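Local coordinates for protein succinylglutamate desuccinylase/aspartoacylase (Shewanella frigidimarina, PDB 3LWU) that binds zinc and is probably a metal-dependent hydrolase of the succinylglutamate desuccinylase/aspartoacylase family, acting on ester bonds, at residues N133-H138 with T246-E251; Q240-A245 with F252-S257. All blocks are in the same frame, centred on the assembly; numbering follows the deposited sequence.

Contact 1: N133-H138 with T246-E251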
loop_
_atom_site.group_PDB
_atom_site.type_symbol
_atom_site.label_atom_id
_atom_site.label_comp_id
_atom_site.label_asym_id
_atom_site.label_seq_id
_atom_site.Cartn_x
_atom_site.Cartn_y
_atom_site.Cartn_z
ATOM N N ASN A 133 44.846 -6.130 13.441
ATOM C CA ASN A 133 45.609 -4.945 13.088
ATOM C C ASN A 133 45.325 -3.756 14.004
ATOM O O ASN A 133 46.260 -3.099 14.491
ATOM C CB ASN A 133 45.296 -4.546 11.647
ATOM C CG ASN A 133 46.269 -3.527 11.114
ATOM O OD1 ASN A 133 47.344 -3.885 10.638
ATOM N ND2 ASN A 133 45.911 -2.244 11.209
ATOM N N TRP A 134 44.036 -3.486 14.234
ATOM C CA TRP A 134 43.635 -2.344 15.033
ATOM C C TRP A 134 44.222 -2.479 16.437
ATOM O O TRP A 134 44.784 -1.504 16.993
ATOM C CB TRP A 134 42.084 -2.165 15.081
ATOM C CG TRP A 134 41.731 -0.845 15.727
ATOM C CD1 TRP A 134 41.513 0.350 15.092
ATOM C CD2 TRP A 134 41.626 -0.566 17.140
ATOM N NE1 TRP A 134 41.258 1.340 16.017
ATOM C CE2 TRP A 134 41.325 0.804 17.276
ATOM C CE3 TRP A 134 41.728 -1.351 18.296
ATOM C CZ2 TRP A 134 41.160 1.408 18.513
ATOM C CZ3 TRP A 134 41.554 -0.743 19.533
ATOM C CH2 TRP A 134 41.280 0.619 19.630
ATOM N N TYR A 135 44.116 -3.698 16.980
ATOM C CA TYR A 135 44.600 -4.032 18.337
ATOM C C TYR A 135 46.111 -3.893 18.455
ATOM O O TYR A 135 46.598 -3.409 19.479
ATOM C CB TYR A 135 44.173 -5.457 18.745
ATOM C CG TYR A 135 44.607 -5.896 20.154
ATOM C CD1 TYR A 135 43.800 -5.647 21.264
ATOM C CD2 TYR A 135 45.814 -6.582 20.363
ATOM C CE1 TYR A 135 44.178 -6.040 22.556
ATOM C CE2 TYR A 135 46.211 -6.990 21.653
ATOM C CZ TYR A 135 45.380 -6.710 22.745
ATOM O OH TYR A 135 45.737 -7.106 24.014
ATOM N N ALA A 136 46.835 -4.346 17.422
ATOM C CA ALA A 136 48.290 -4.195 17.355
ATOM C C ALA A 136 48.707 -2.724 17.426
ATOM O O ALA A 136 49.665 -2.395 18.120
ATOM C CB ALA A 136 48.863 -4.889 16.082
ATOM N N GLU A 137 47.952 -1.844 16.763
ATOM C CA GLU A 137 48.255 -0.397 16.759
ATOM C C GLU A 137 47.889 0.326 18.061
ATOM O O GLU A 137 48.303 1.464 18.288
ATOM C CB GLU A 137 47.543 0.298 15.584
ATOM C CG GLU A 137 48.416 0.449 14.334
ATOM C CD GLU A 137 47.608 0.488 13.044
ATOM O OE1 GLU A 137 46.619 1.266 12.969
ATOM O OE2 GLU A 137 47.966 -0.268 12.107
ATOM N N HIS A 138 47.091 -0.315 18.907
ATOM C CA HIS A 138 46.578 0.357 20.111
ATOM C C HIS A 138 46.755 -0.432 21.427
ATOM O O HIS A 138 46.309 0.031 22.467
ATOM C CB HIS A 138 45.105 0.714 19.916
ATOM C CG HIS A 138 44.822 1.616 18.747
ATOM N ND1 HIS A 138 44.531 1.133 17.488
ATOM C CD2 HIS A 138 44.728 2.965 18.663
ATOM C CE1 HIS A 138 44.280 2.146 16.677
ATOM N NE2 HIS A 138 44.396 3.267 17.362
ATOM N N THR A 246 41.239 -11.188 24.910
ATOM C CA THR A 246 41.338 -12.416 25.722
ATOM C C THR A 246 42.267 -13.477 25.077
ATOM O O THR A 246 43.001 -14.165 25.789
ATOM C CB THR A 246 39.931 -13.035 26.035
ATOM O OG1 THR A 246 39.212 -12.163 26.917
ATOM C CG2 THR A 246 40.046 -14.411 26.703
ATOM N N SER A 247 42.263 -13.579 23.741
ATOM C CA SER A 247 43.184 -14.497 23.036
ATOM C C SER A 247 44.643 -14.029 23.067
ATOM O O SER A 247 45.547 -14.803 22.726
ATOM C CB SER A 247 42.726 -14.760 21.590
ATOM O OG SER A 247 43.107 -13.714 20.705
ATOM N N GLN A 248 44.885 -12.778 23.471
ATOM C CA GLN A 248 46.251 -12.286 23.712
ATOM C C GLN A 248 46.525 -12.176 25.197
ATOM O O GLN A 248 47.428 -11.441 25.613
ATOM C CB GLN A 248 46.481 -10.913 23.064
ATOM C CG GLN A 248 46.038 -10.818 21.610
ATOM C CD GLN A 248 46.726 -11.828 20.697
ATOM O OE1 GLN A 248 46.066 -12.672 20.070
ATOM N NE2 GLN A 248 48.050 -11.738 20.605
ATOM N N GLY A 249 45.745 -12.896 26.001
ATOM C CA GLY A 249 45.941 -12.929 27.446
ATOM C C GLY A 249 45.518 -11.647 28.152
ATOM O O GLY A 249 45.858 -11.439 29.318
ATOM N N ARG A 250 44.778 -10.778 27.459
ATOM C CA ARG A 250 44.282 -9.536 28.075
ATOM C C ARG A 250 42.768 -9.665 28.338
ATOM O O ARG A 250 41.946 -9.477 27.434
ATOM C CB ARG A 250 44.607 -8.331 27.189
ATOM C CG ARG A 250 44.150 -6.990 27.747
ATOM C CD ARG A 250 44.809 -5.881 26.951
ATOM N NE ARG A 250 44.528 -4.546 27.472
ATOM C CZ ARG A 250 45.114 -3.423 27.046
ATOM N NH1 ARG A 250 46.020 -3.456 26.079
ATOM N NH2 ARG A 250 44.787 -2.254 27.587
ATOM N N GLU A 251 42.438 -10.017 29.581
ATOM C CA GLU A 251 41.066 -10.281 29.994
ATOM C C GLU A 251 40.399 -9.007 30.547
ATOM O O GLU A 251 40.967 -8.294 31.368
ATOM C CB GLU A 251 41.023 -11.428 31.013
#

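Contact 2: Q240-A245 with F252-S257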
loop_
_atom_site.group_PDB
_atom_site.type_symbol
_atom_site.label_atom_id
_atom_site.label_comp_id
_atom_site.label_asym_id
_atom_site.label_seq_id
_atom_site.Cartn_x
_atom_site.Cartn_y
_atom_site.Cartn_z
ATOM N N GLN A 240 33.756 -8.658 19.649
ATOM C CA GLN A 240 34.917 -9.073 18.851
ATOM C C GLN A 240 36.215 -8.625 19.499
ATOM O O GLN A 240 37.135 -9.433 19.635
ATOM C CB GLN A 240 34.878 -8.505 17.429
ATOM C CG GLN A 240 33.885 -9.134 16.486
ATOM C CD GLN A 240 33.498 -8.154 15.349
ATOM O OE1 GLN A 240 34.317 -7.294 14.946
ATOM N NE2 GLN A 240 32.239 -8.250 14.861
ATOM N N LEU A 241 36.284 -7.349 19.891
ATOM C CA LEU A 241 37.506 -6.793 20.494
ATOM C C LEU A 241 37.858 -7.568 21.752
ATOM O O LEU A 241 38.995 -7.968 21.939
ATOM C CB LEU A 241 37.351 -5.316 20.822
ATOM C CG LEU A 241 38.475 -4.623 21.592
ATOM C CD1 LEU A 241 39.803 -4.688 20.865
ATOM C CD2 LEU A 241 38.104 -3.175 21.834
ATOM N N THR A 242 36.869 -7.798 22.601
ATOM C CA THR A 242 37.086 -8.496 23.863
ATOM C C THR A 242 37.575 -9.955 23.682
ATOM O O THR A 242 38.549 -10.356 24.330
ATOM C CB THR A 242 35.803 -8.503 24.732
ATOM O OG1 THR A 242 35.286 -7.171 24.852
ATOM C CG2 THR A 242 36.103 -9.076 26.119
ATOM N N GLU A 243 36.884 -10.744 22.850
ATOM C CA GLU A 243 37.312 -12.123 22.574
ATOM C C GLU A 243 38.724 -12.101 22.011
ATOM O O GLU A 243 39.587 -12.908 22.435
ATOM C CB GLU A 243 36.369 -12.852 21.604
ATOM C CG GLU A 243 35.012 -13.226 22.220
ATOM C CD GLU A 243 33.945 -13.547 21.175
ATOM O OE1 GLU A 243 34.308 -13.921 20.040
ATOM O OE2 GLU A 243 32.731 -13.409 21.477
ATOM N N TYR A 244 38.999 -11.172 21.091
ATOM C CA TYR A 244 40.365 -11.075 20.579
ATOM C C TYR A 244 41.357 -10.738 21.686
ATOM O O TYR A 244 42.343 -11.455 21.844
ATOM C CB TYR A 244 40.533 -10.116 19.393
ATOM C CG TYR A 244 41.965 -10.176 18.858
ATOM C CD1 TYR A 244 42.379 -11.223 18.020
ATOM C CD2 TYR A 244 42.905 -9.211 19.219
ATOM C CE1 TYR A 244 43.721 -11.306 17.551
ATOM C CE2 TYR A 244 44.213 -9.276 18.763
ATOM C CZ TYR A 244 44.620 -10.320 17.930
ATOM O OH TYR A 244 45.930 -10.344 17.494
ATOM N N ALA A 245 41.115 -9.688 22.459
ATOM C CA ALA A 245 42.055 -9.328 23.543
ATOM C C ALA A 245 42.310 -10.503 24.500
ATOM O O ALA A 245 43.465 -10.792 24.831
ATOM C CB ALA A 245 41.588 -8.121 24.311
ATOM N N PHE A 252 39.219 -8.707 30.018
ATOM C CA PHE A 252 38.290 -7.710 30.583
ATOM C C PHE A 252 36.898 -8.059 30.066
ATOM O O PHE A 252 36.759 -8.829 29.109
ATOM C CB PHE A 252 38.649 -6.254 30.204
ATOM C CG PHE A 252 38.901 -6.042 28.730
ATOM C CD1 PHE A 252 37.836 -5.941 27.817
ATOM C CD2 PHE A 252 40.205 -5.918 28.252
ATOM C CE1 PHE A 252 38.060 -5.745 26.442
ATOM C CE2 PHE A 252 40.442 -5.709 26.883
ATOM C CZ PHE A 252 39.352 -5.620 25.971
ATOM N N SER A 253 35.864 -7.516 30.693
ATOM C CA SER A 253 34.503 -7.828 30.248
ATOM C C SER A 253 34.051 -6.848 29.156
ATOM O O SER A 253 34.560 -5.723 29.050
ATOM C CB SER A 253 33.544 -7.824 31.434
ATOM O OG SER A 253 33.713 -6.641 32.180
ATOM N N VAL A 254 33.090 -7.280 28.340
ATOM C CA VAL A 254 32.692 -6.495 27.188
ATOM C C VAL A 254 32.265 -5.103 27.711
ATOM O O VAL A 254 31.413 -5.011 28.586
ATOM C CB VAL A 254 31.593 -7.187 26.377
ATOM C CG1 VAL A 254 31.285 -6.380 25.111
ATOM C CG2 VAL A 254 32.019 -8.630 26.017
ATOM N N PRO A 255 32.911 -4.026 27.232
ATOM C CA PRO A 255 32.655 -2.677 27.762
ATOM C C PRO A 255 31.283 -2.079 27.415
ATOM O O PRO A 255 30.884 -1.117 28.025
ATOM C CB PRO A 255 33.744 -1.822 27.094
ATOM C CG PRO A 255 34.740 -2.800 26.555
ATOM C CD PRO A 255 33.960 -4.012 26.200
ATOM N N VAL A 256 30.579 -2.623 26.432
ATOM C CA VAL A 256 29.286 -2.074 26.052
ATOM C C VAL A 256 28.220 -3.135 26.281
ATOM O O VAL A 256 28.494 -4.340 26.181
ATOM C CB VAL A 256 29.334 -1.537 24.596
ATOM C CG1 VAL A 256 27.975 -1.252 24.055
ATOM C CG2 VAL A 256 30.200 -0.252 24.549
ATOM N N SER A 257 27.039 -2.664 26.659
ATOM C CA SER A 257 25.842 -3.481 26.776
ATOM C C SER A 257 24.812 -2.968 25.784
ATOM O O SER A 257 24.597 -1.767 25.714
ATOM C CB SER A 257 25.271 -3.373 28.206
ATOM O OG SER A 257 26.096 -4.087 29.119
HETATM O O HOH W 1 39.420 -9.504 27.010
#

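Contact 1: N133-H138 with T246-E251
A Schellman motif ends helix 230-247, and Tyr135 of helix 131-138 reaches into the turn that follows, between Gln248 and Arg250. Gly249, with positive phi, is the C-prime residue; its N bonds to Thr246 O at 3.0 Å. The tyrosine CG is anti to the backbone N (chi1 -179°), and the ring extends toward the turn, with OH at its leading end. On one flank CE2 of Tyr135 meets CG of Gln248 at 3.8 Å. The Gln248 chain bends at chi2, and its amide plane is turned 66° from the ring. At the far end Tyr135 OH lies 3.3 Å from Arg250 CD, which sits at the ring edge, near its plane. Arg250 CB is also close to this hydroxyl, at 3.6 Å. The guanidinium plane stands 71° from the ring. The Arg250 chain runs extended from CG to NE and brings the charged group to Asn143 OD1 and to the carbonyl oxygens of Gln139 and Leu141. These bonds hold the guanidinium at the link from helix 131-138 to helix 143-160 and at the first residue of the latter. Tyr135 also lies against helix 230-247. On helix 131-138, Trp134 packs on Leu146, Ala149 and Met153 of helix 143-160.

Contact 2: Q240-A245 with F252-S257
Phe252 and Thr242 cross at a slant where the chain turns back along helix 230-247 on its way to strand 257-263. This is a helix-to-strand connection of the catalytic domain, folded against the helix it has just left. The backbones come nearest at Thr242 and Val254, whose CA atoms are 5.9 Å apart. The Phe252 CG sits between the backbone N and the carbonyl carbon (chi1 49°), and this brings the ring back to the helix. The CE1 corner of the ring meets Thr242: CE1 of Phe252 is 3.5 Å from Thr242 OG1. The CE2 and CZ atoms meet Ala245, whose CB lies 3.7 Å from Phe252 CE2. Both approach the ring obliquely. Phe252 also packs edge-to-face with Phe147 and touches Asn143, both on helix 143-160.

The two branches of Thr242 divide the work. CG2 points at the backbone, 3.1 Å from Phe252 O, a close contact. OG1 faces Val254 and Pro255, with Pro255 CD at 3.7 Å, while its hydrogen bond goes to Trp238 O one helical turn earlier. Val254 and Pro255 also rest on Trp238, so the connection follows the helix over more than one turn. An alanine in place of Phe252 would probably leave a gap beside Ala245 and Thr242 and deprive Phe147 of its aromatic partner.

A water ties the two backbones together. It lies over the centre of one face of the Phe252 ring, 3.7 Å above the plane. It is 2.9 Å from Thr242 O, to which it can donate, and accepts from Phe252 N at 3.1 Å.

Residues 240-257 supply three of the four segments, in an unbroken run; helix 131-138 brings the fourth. The centres of contacts 1 and 2 are about 10 Å apart. Both use helix 230-247: contact 2 takes residues 240-245, and contact 1 takes its last residues and the turn beyond. A probable hydrogen bond from Arg250 N to Ala245 O, 2.9 Å, joins them and completes the helix end. Tyr135 of contact 1 bridges to contact 2 as well: its CD2 is 3.5 Å from Tyr244 CE2, and its CE1 is 3.8 Å from Ala245 CB. Ala245 thus packs on both Tyr135 and Phe252. Both contacts are structural packing away from the zinc site of His63, Glu66 and His192.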